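Aerobactin synthase IucC (Klebsiella pneumoniae, PDB 6CN7) catalyses the formation of the siderophore aerobactin, most likely by ATP-dependent joining of a second N-acetyl-N-hydroxylysine to the citrate carboxyl group of N-citryl-N-acetyl-N-hydroxylysine. Local coordinates at residues L20-Y25 and V490-S495; T165-W170 and P198-R203; L410-C415 and Q521-M526. The protein carries 5 engineered substitutions. All coordinates share one frame; numbering follows the deposited sequence.

Contact 1: residues L20-Y25 and V490-S495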
# COMPACT_ATOMS: atom_id res chain seq x y z
N LEU A 20 -2.87 1.79 32.18
CA LEU A 20 -2.91 1.24 33.53
C LEU A 20 -4.31 1.33 34.11
O LEU A 20 -4.82 0.37 34.71
CB LEU A 20 -1.91 1.97 34.43
CG LEU A 20 -0.42 1.78 34.16
CD1 LEU A 20 0.39 2.68 35.08
CD2 LEU A 20 0.00 0.32 34.35
N ALA A 21 -4.96 2.48 33.96
CA ALA A 21 -6.26 2.69 34.59
C ALA A 21 -7.32 1.77 34.01
O ALA A 21 -8.12 1.20 34.75
CB ALA A 21 -6.69 4.15 34.44
N GLU A 22 -7.34 1.60 32.68
CA GLU A 22 -8.38 0.79 32.07
C GLU A 22 -8.13 -0.70 32.31
O GLU A 22 -9.07 -1.45 32.59
CB GLU A 22 -8.47 1.08 30.57
CG GLU A 22 -9.70 0.49 29.87
CD GLU A 22 -11.00 1.13 30.33
OE1 GLU A 22 -10.97 2.30 30.74
OE2 GLU A 22 -12.04 0.46 30.26
N LEU A 23 -6.88 -1.14 32.21
CA LEU A 23 -6.57 -2.55 32.47
C LEU A 23 -6.80 -2.91 33.93
O LEU A 23 -7.14 -4.05 34.24
CB LEU A 23 -5.14 -2.87 32.06
CG LEU A 23 -4.84 -2.83 30.55
CD1 LEU A 23 -3.35 -2.91 30.30
CD2 LEU A 23 -5.56 -3.96 29.83
N GLU A 24 -6.61 -1.95 34.84
CA GLU A 24 -6.92 -2.20 36.25
C GLU A 24 -8.42 -2.26 36.47
O GLU A 24 -8.91 -3.05 37.29
CB GLU A 24 -6.29 -1.12 37.12
CG GLU A 24 -6.07 -1.53 38.59
CD GLU A 24 -7.25 -1.21 39.48
OE1 GLU A 24 -8.23 -0.59 39.01
OE2 GLU A 24 -7.21 -1.59 40.68
N TYR A 25 -9.18 -1.45 35.73
CA TYR A 25 -10.63 -1.51 35.80
C TYR A 25 -11.15 -2.82 35.21
O TYR A 25 -12.14 -3.37 35.70
CB TYR A 25 -11.24 -0.31 35.07
CG TYR A 25 -12.75 -0.28 35.10
CD1 TYR A 25 -13.43 -0.10 36.28
CD2 TYR A 25 -13.48 -0.44 33.93
CE1 TYR A 25 -14.81 -0.08 36.31
CE2 TYR A 25 -14.86 -0.42 33.95
CZ TYR A 25 -15.52 -0.24 35.15
OH TYR A 25 -16.90 -0.22 35.18
N VAL A 490 -19.32 6.02 28.33
CA VAL A 490 -19.45 7.46 28.08
C VAL A 490 -19.52 8.21 29.41
O VAL A 490 -18.64 9.01 29.73
CB VAL A 490 -20.67 7.78 27.21
CG1 VAL A 490 -20.77 9.28 26.94
CG2 VAL A 490 -20.61 7.00 25.90
N LEU A 491 -20.58 7.97 30.18
CA LEU A 491 -20.78 8.71 31.42
C LEU A 491 -19.63 8.51 32.39
O LEU A 491 -19.29 9.44 33.15
CB LEU A 491 -22.10 8.30 32.07
CG LEU A 491 -23.34 9.06 31.60
CD1 LEU A 491 -23.42 9.14 30.08
CD2 LEU A 491 -24.59 8.41 32.16
N ARG A 492 -19.01 7.33 32.40
CA ARG A 492 -17.86 7.10 33.26
C ARG A 492 -16.78 8.15 33.04
O ARG A 492 -16.07 8.51 33.98
CB ARG A 492 -17.30 5.69 33.01
CG ARG A 492 -15.96 5.42 33.69
CD ARG A 492 -15.69 3.92 33.83
NE ARG A 492 -15.52 3.24 32.54
CZ ARG A 492 -14.35 2.92 31.99
NH1 ARG A 492 -13.21 3.22 32.60
NH2 ARG A 492 -14.31 2.30 30.82
N PHE A 493 -16.65 8.65 31.81
CA PHE A 493 -15.62 9.62 31.47
C PHE A 493 -16.09 11.06 31.56
O PHE A 493 -15.27 11.97 31.42
CB PHE A 493 -15.10 9.34 30.05
CG PHE A 493 -14.47 7.99 29.90
CD1 PHE A 493 -13.16 7.78 30.29
CD2 PHE A 493 -15.19 6.93 29.37
CE1 PHE A 493 -12.57 6.54 30.15
CE2 PHE A 493 -14.61 5.69 29.22
CZ PHE A 493 -13.30 5.49 29.62
N VAL A 494 -17.38 11.30 31.79
CA VAL A 494 -17.90 12.66 31.94
C VAL A 494 -18.04 13.05 33.40
O VAL A 494 -17.70 14.17 33.78
CB VAL A 494 -19.25 12.80 31.20
CG1 VAL A 494 -19.79 14.22 31.35
CG2 VAL A 494 -19.10 12.43 29.74
N SER A 495 -18.52 12.13 34.24
CA SER A 495 -18.78 12.48 35.63
C SER A 495 -17.53 12.93 36.39
O SER A 495 -17.67 13.78 37.28
CB SER A 495 -19.45 11.29 36.34
OG SER A 495 -18.59 10.16 36.41
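E22 on helix 4-25 and R492 on helix 475-499 form a bidentate, end-on salt bridge between two helices. The local axes come no closer than 14.5 Å, so long side chains rather than backbones span the gap. R492 NH1 donates to E22 OE1 at 3.1 Å from the syn side of that oxygen, and R492 NH2 meets the syn lone pair of E22 OE2 at 3.0 Å. A weak third bond runs from R492 NH2 to E22 OE1. The NH1 bond is the straightest, at 160°, although the carboxylate and guanidinium planes are twisted 43° apart. R492 NE turns back to V488 O in its own helix, giving each guanidinium nitrogen an acceptor. E22 OE2 also takes a salt bridge from K140 NZ; with two cations around it, this buried carboxylate would probably stay ionised.

Aromatic rings take the guanidinium faces. Y25, its CG anti to the backbone N (chi1 -180°), reaches across and stacks flat on one of them, with centres 4.5 Å apart. W59, just ahead of strand 60-62, adds a cation-pi contact to R492 and meets F493 edge-to-face. The N-terminal helix and its sheet are thereby joined to the FhuF-like region. On the guanidinium face opposite Y25, F493 CZ lies 3.4 Å above the plane of R492, offset toward its rim.

Contact 2: residues T165-W170 and P198-R203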
# COMPACT_ATOMS: atom_id res chain seq x y z
N THR A 165 -7.93 16.69 3.80
CA THR A 165 -8.99 16.40 2.84
C THR A 165 -8.42 15.65 1.64
O THR A 165 -7.21 15.58 1.43
CB THR A 165 -9.67 17.69 2.38
OG1 THR A 165 -8.72 18.53 1.72
CG2 THR A 165 -10.27 18.43 3.56
N PHE A 166 -9.32 15.08 0.85
CA PHE A 166 -8.91 14.30 -0.31
C PHE A 166 -10.09 14.10 -1.24
O PHE A 166 -11.25 14.17 -0.82
CB PHE A 166 -8.31 12.95 0.11
CG PHE A 166 -9.19 12.15 1.04
CD1 PHE A 166 -9.12 12.35 2.41
CD2 PHE A 166 -10.08 11.21 0.55
CE1 PHE A 166 -9.92 11.61 3.27
CE2 PHE A 166 -10.88 10.48 1.40
CZ PHE A 166 -10.80 10.68 2.76
N ARG A 167 -9.78 13.85 -2.50
CA ARG A 167 -10.78 13.50 -3.50
C ARG A 167 -11.04 12.00 -3.47
O ARG A 167 -10.22 11.21 -2.98
CB ARG A 167 -10.33 13.91 -4.90
CG ARG A 167 -10.40 15.40 -5.17
CD ARG A 167 -10.04 15.70 -6.62
NE ARG A 167 -10.10 17.12 -6.92
CZ ARG A 167 -9.74 17.65 -8.09
NH1 ARG A 167 -9.29 16.88 -9.06
NH2 ARG A 167 -9.83 18.96 -8.27
N LEU A 168 -12.19 11.61 -4.01
CA LEU A 168 -12.53 10.20 -4.15
C LEU A 168 -12.11 9.69 -5.52
O LEU A 168 -12.06 10.44 -6.50
CB LEU A 168 -14.03 9.99 -3.95
CG LEU A 168 -14.59 10.44 -2.61
CD1 LEU A 168 -16.10 10.24 -2.58
CD2 LEU A 168 -13.92 9.70 -1.46
N HIS A 169 -11.81 8.40 -5.57
CA HIS A 169 -11.58 7.71 -6.83
C HIS A 169 -12.90 7.18 -7.37
O HIS A 169 -13.80 6.81 -6.60
CB HIS A 169 -10.59 6.56 -6.62
CG HIS A 169 -10.02 6.01 -7.89
ND1 HIS A 169 -8.95 6.58 -8.54
CD2 HIS A 169 -10.37 4.93 -8.63
CE1 HIS A 169 -8.67 5.89 -9.63
NE2 HIS A 169 -9.52 4.88 -9.70
N TRP A 170 -13.03 7.16 -8.69
CA TRP A 170 -14.29 6.81 -9.34
C TRP A 170 -14.09 5.64 -10.29
O TRP A 170 -13.17 5.64 -11.11
CB TRP A 170 -14.85 8.01 -10.10
CG TRP A 170 -15.32 9.08 -9.18
CD1 TRP A 170 -14.60 10.13 -8.70
CD2 TRP A 170 -16.63 9.21 -8.61
NE1 TRP A 170 -15.37 10.90 -7.87
CE2 TRP A 170 -16.62 10.36 -7.79
CE3 TRP A 170 -17.81 8.46 -8.70
CZ2 TRP A 170 -17.74 10.77 -7.08
CZ3 TRP A 170 -18.92 8.88 -8.00
CH2 TRP A 170 -18.88 10.02 -7.20
N PRO A 198 -20.41 21.47 -11.10
CA PRO A 198 -20.67 21.34 -12.55
C PRO A 198 -19.41 21.25 -13.38
O PRO A 198 -19.42 20.63 -14.45
CB PRO A 198 -21.48 22.60 -12.87
CG PRO A 198 -22.13 22.97 -11.58
CD PRO A 198 -21.16 22.59 -10.50
N GLN A 199 -18.30 21.84 -12.93
CA GLN A 199 -17.06 21.81 -13.69
C GLN A 199 -16.46 20.41 -13.68
O GLN A 199 -16.03 19.90 -14.73
CB GLN A 199 -16.08 22.83 -13.12
CG GLN A 199 -14.99 23.27 -14.08
CD GLN A 199 -14.40 24.62 -13.71
OE1 GLN A 199 -15.09 25.48 -13.17
NE2 GLN A 199 -13.11 24.80 -13.99
N GLU A 200 -16.42 19.76 -12.51
CA GLU A 200 -15.86 18.41 -12.42
C GLU A 200 -16.78 17.38 -13.05
O GLU A 200 -16.30 16.39 -13.62
CB GLU A 200 -15.59 18.06 -10.96
CG GLU A 200 -14.47 18.86 -10.33
CD GLU A 200 -13.10 18.38 -10.76
OE1 GLU A 200 -12.81 17.18 -10.57
OE2 GLU A 200 -12.31 19.19 -11.29
N PHE A 201 -18.10 17.57 -12.95
CA PHE A 201 -19.04 16.64 -13.57
C PHE A 201 -18.86 16.60 -15.08
O PHE A 201 -19.09 15.56 -15.71
CB PHE A 201 -20.47 17.03 -13.21
CG PHE A 201 -21.52 16.16 -13.86
CD1 PHE A 201 -21.95 15.00 -13.24
CD2 PHE A 201 -22.08 16.52 -15.07
CE1 PHE A 201 -22.91 14.20 -13.84
CE2 PHE A 201 -23.04 15.73 -15.67
CZ PHE A 201 -23.46 14.57 -15.05
N ALA A 202 -18.45 17.72 -15.69
CA ALA A 202 -18.21 17.72 -17.13
C ALA A 202 -16.91 17.00 -17.46
O ALA A 202 -16.86 16.20 -18.41
CB ALA A 202 -18.17 19.16 -17.65
N ARG A 203 -15.85 17.26 -16.70
CA ARG A 203 -14.61 16.51 -16.87
C ARG A 203 -14.86 15.02 -16.66
O ARG A 203 -14.32 14.18 -17.40
CB ARG A 203 -13.55 17.02 -15.89
CG ARG A 203 -12.16 16.44 -16.09
CD ARG A 203 -11.12 17.24 -15.32
NE ARG A 203 -11.26 17.10 -13.87
CZ ARG A 203 -10.64 16.19 -13.14
NH1 ARG A 203 -9.83 15.31 -13.70
NH2 ARG A 203 -10.84 16.15 -11.82
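R167, on strand 165-174 of the antiparallel sheet in the IucA/IucC family region, reaches toward helix 198-210, which packs beside that sheet, and meets E200 and R203 in a surface salt-bridge network. Its chain is extended from CG to NE, carrying the guanidinium out from the strand.

Along the helix, E200 comes first. Its backbone N is hydrogen-bonded to D197 OD1, and its side chain is bent at chi2 (-77°), with the carboxylate beside R167. E200 OE1 lies over one face of that guanidinium, toward the rim, 3.8 Å from R167 NH1. This is a long salt bridge with no N-H aimed at the oxygen. E200 OE1 is also hydrogen-bonded to G251 N.

One turn later, R203 folds back, bent at chi3, to the same carboxylate; E200 and R203 both touch F250 of strand 244-250. R203 NH2 donates to the syn lone pair of E200 OE1 at 2.6 Å, while R203 NE makes a weak bond to E200 OE2. R167 NH1 and R203 NH2, two like-charged donors, lie 3.2 Å apart without bonding.

One carboxylate thus serves two cations unequally, R203 by directed bonds and R167 by charge alone; the shared anion probably offsets their closeness.

Contact 3: residues L410-C415 and Q521-M526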
# COMPACT_ATOMS: atom_id res chain seq x y z
N LEU A 410 -33.51 6.61 24.29
CA LEU A 410 -32.90 5.30 24.09
C LEU A 410 -33.51 4.26 25.02
O LEU A 410 -33.77 3.12 24.60
CB LEU A 410 -31.39 5.38 24.31
CG LEU A 410 -30.63 6.25 23.31
CD1 LEU A 410 -29.18 6.40 23.73
CD2 LEU A 410 -30.71 5.67 21.90
N TYR A 411 -33.76 4.62 26.28
CA TYR A 411 -34.35 3.67 27.21
C TYR A 411 -35.81 3.40 26.87
O TYR A 411 -36.28 2.26 26.99
CB TYR A 411 -34.22 4.19 28.64
CG TYR A 411 -34.60 3.20 29.71
CD1 TYR A 411 -33.97 1.96 29.79
CD2 TYR A 411 -35.59 3.49 30.64
CE1 TYR A 411 -34.32 1.05 30.77
CE2 TYR A 411 -35.94 2.59 31.62
CZ TYR A 411 -35.30 1.37 31.68
OH TYR A 411 -35.65 0.46 32.65
N HIS A 412 -36.54 4.43 26.44
CA HIS A 412 -37.93 4.25 26.03
C HIS A 412 -38.02 3.37 24.79
O HIS A 412 -38.85 2.46 24.73
CB HIS A 412 -38.57 5.62 25.77
CG HIS A 412 -39.98 5.54 25.26
ND1 HIS A 412 -41.03 5.08 26.03
CD2 HIS A 412 -40.51 5.86 24.06
CE1 HIS A 412 -42.14 5.13 25.33
NE2 HIS A 412 -41.85 5.59 24.12
N LEU A 413 -37.18 3.63 23.79
CA LEU A 413 -37.15 2.77 22.61
C LEU A 413 -36.97 1.31 23.00
O LEU A 413 -37.63 0.42 22.44
CB LEU A 413 -36.02 3.22 21.68
CG LEU A 413 -35.87 2.47 20.35
CD1 LEU A 413 -37.12 2.61 19.49
CD2 LEU A 413 -34.65 2.96 19.59
N LEU A 414 -36.09 1.05 23.98
CA LEU A 414 -35.83 -0.33 24.39
C LEU A 414 -37.03 -0.94 25.10
O LEU A 414 -37.48 -2.04 24.74
CB LEU A 414 -34.60 -0.37 25.29
CG LEU A 414 -34.31 -1.71 25.99
CD1 LEU A 414 -34.09 -2.82 24.98
CD2 LEU A 414 -33.11 -1.58 26.92
N CYS A 415 -37.56 -0.26 26.11
CA CYS A 415 -38.58 -0.86 26.96
C CYS A 415 -39.91 -1.01 26.24
O CYS A 415 -40.67 -1.95 26.54
CB CYS A 415 -38.76 -0.04 28.23
SG CYS A 415 -37.26 0.05 29.24
N GLN A 521 -42.31 6.83 36.14
CA GLN A 521 -43.58 7.24 36.74
C GLN A 521 -44.58 7.62 35.66
O GLN A 521 -45.77 7.29 35.76
CB GLN A 521 -43.37 8.42 37.69
CG GLN A 521 -43.03 8.05 39.12
CD GLN A 521 -43.16 9.23 40.06
OE1 GLN A 521 -43.59 10.31 39.66
NE2 GLN A 521 -42.80 9.03 41.33
N GLU A 522 -44.13 8.33 34.63
CA GLU A 522 -45.01 8.81 33.58
C GLU A 522 -45.56 7.70 32.69
O GLU A 522 -46.40 7.98 31.83
CB GLU A 522 -44.27 9.85 32.72
CG GLU A 522 -43.83 11.08 33.50
CD GLU A 522 -42.99 12.04 32.67
OE1 GLU A 522 -42.55 11.64 31.57
OE2 GLU A 522 -42.78 13.18 33.12
N HIS A 523 -45.11 6.46 32.88
CA HIS A 523 -45.54 5.34 32.05
C HIS A 523 -45.85 4.13 32.93
O HIS A 523 -45.20 3.09 32.85
CB HIS A 523 -44.48 5.00 31.00
CG HIS A 523 -44.22 6.11 30.03
ND1 HIS A 523 -43.40 7.18 30.32
CD2 HIS A 523 -44.70 6.33 28.78
CE1 HIS A 523 -43.37 8.00 29.28
NE2 HIS A 523 -44.15 7.51 28.34
N PRO A 524 -46.87 4.24 33.79
CA PRO A 524 -47.19 3.12 34.68
C PRO A 524 -47.66 1.88 33.95
O PRO A 524 -47.56 0.78 34.51
CB PRO A 524 -48.30 3.70 35.58
CG PRO A 524 -48.93 4.76 34.76
CD PRO A 524 -47.83 5.35 33.92
N GLN A 525 -48.16 2.02 32.72
CA GLN A 525 -48.57 0.86 31.94
C GLN A 525 -47.39 -0.00 31.50
O GLN A 525 -47.61 -1.08 30.93
CB GLN A 525 -49.38 1.30 30.72
CG GLN A 525 -48.57 1.94 29.58
CD GLN A 525 -48.14 3.36 29.89
OE1 GLN A 525 -48.52 3.93 30.91
NE2 GLN A 525 -47.34 3.93 29.00
N MET A 526 -46.16 0.45 31.73
CA MET A 526 -44.96 -0.31 31.40
C MET A 526 -44.25 -0.84 32.64
O MET A 526 -43.07 -1.19 32.57
CB MET A 526 -43.99 0.54 30.58
CG MET A 526 -44.57 1.11 29.30
SD MET A 526 -43.41 2.25 28.53
CE MET A 526 -44.43 2.85 27.21
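H412 and M526 touch where helix 395-417 packs against the turn joining helix 505-521 to helix 527-532, within the FhuF-like region. The M526 methyl comes to the edge of the imidazole, near its plane, with M526 CE 3.7 Å from H412 CE1. The two side chains cross at about a right angle. The sulfur stands farther off: M526 SD is 5.3 Å from the centroid of the H412 ring, in an oblique position, so the methyl carries the contact. M526 starts out toward the helix, and its extended chain (chi2 173°) carries CE to the imidazole edge.

H523 joins from the same turn. Its ring lies oblique to that of H412, centroids 5.5 Å apart and planes at 44°, and the nearest atoms are H412 CE1 and H523 NE2 at 4.3 Å. No hydrogen bond links the two segments; the polar atoms look to other partners.

In the next shell, H412 CG is anti to the backbone N (chi1 176°), which sends the ring out from its helix to partners at both nitrogens. H412 ND1 is hydrogen-bonded to Y519 OH, near the end of helix 505-521, and H412 NE2 to D311 OD2, just ahead of helix 312-317. These two bonds fix the rotation of the imidazole. H523 is pinned likewise, its ND1 to Y519 O and its NE2 to T313 OG1, so Y519 bonds both histidines, by OH and backbone O, and probably sets their mutual placing. T313 and L314 of helix 312-317 touch H412.

Farther out, C415 O accepts from R529 NH1, tying helix 395-417 to helix 527-532. M526 sits at the N-cap position just before that helix, and the 3-10 turn at 524-525 is closed by M526 N donating to H523 O at 3.0 Å.

In the fold
From the N terminus, helix 4-25 supplies the first half of contact 1, whose loop closes only at helix 475-499. Within that span contact 2 opens and closes, a short excursion from strand 165-174 to helix 198-210 in the IucA/IucC family region. Contact 3 opens afterwards on helix 395-417 and closes at 521-526, beyond the end of contact 1, so contacts 1 and 3 cross. Contacts 1 and 3 come within about 9 Å at their nearest atoms, while contact 2 lies across the chain's centre from contact 1. Contact 2 joins helix 198-210 to its own antiparallel sheet, whereas contacts 1 and 3 both involve helices of the C-terminal, FhuF-like region.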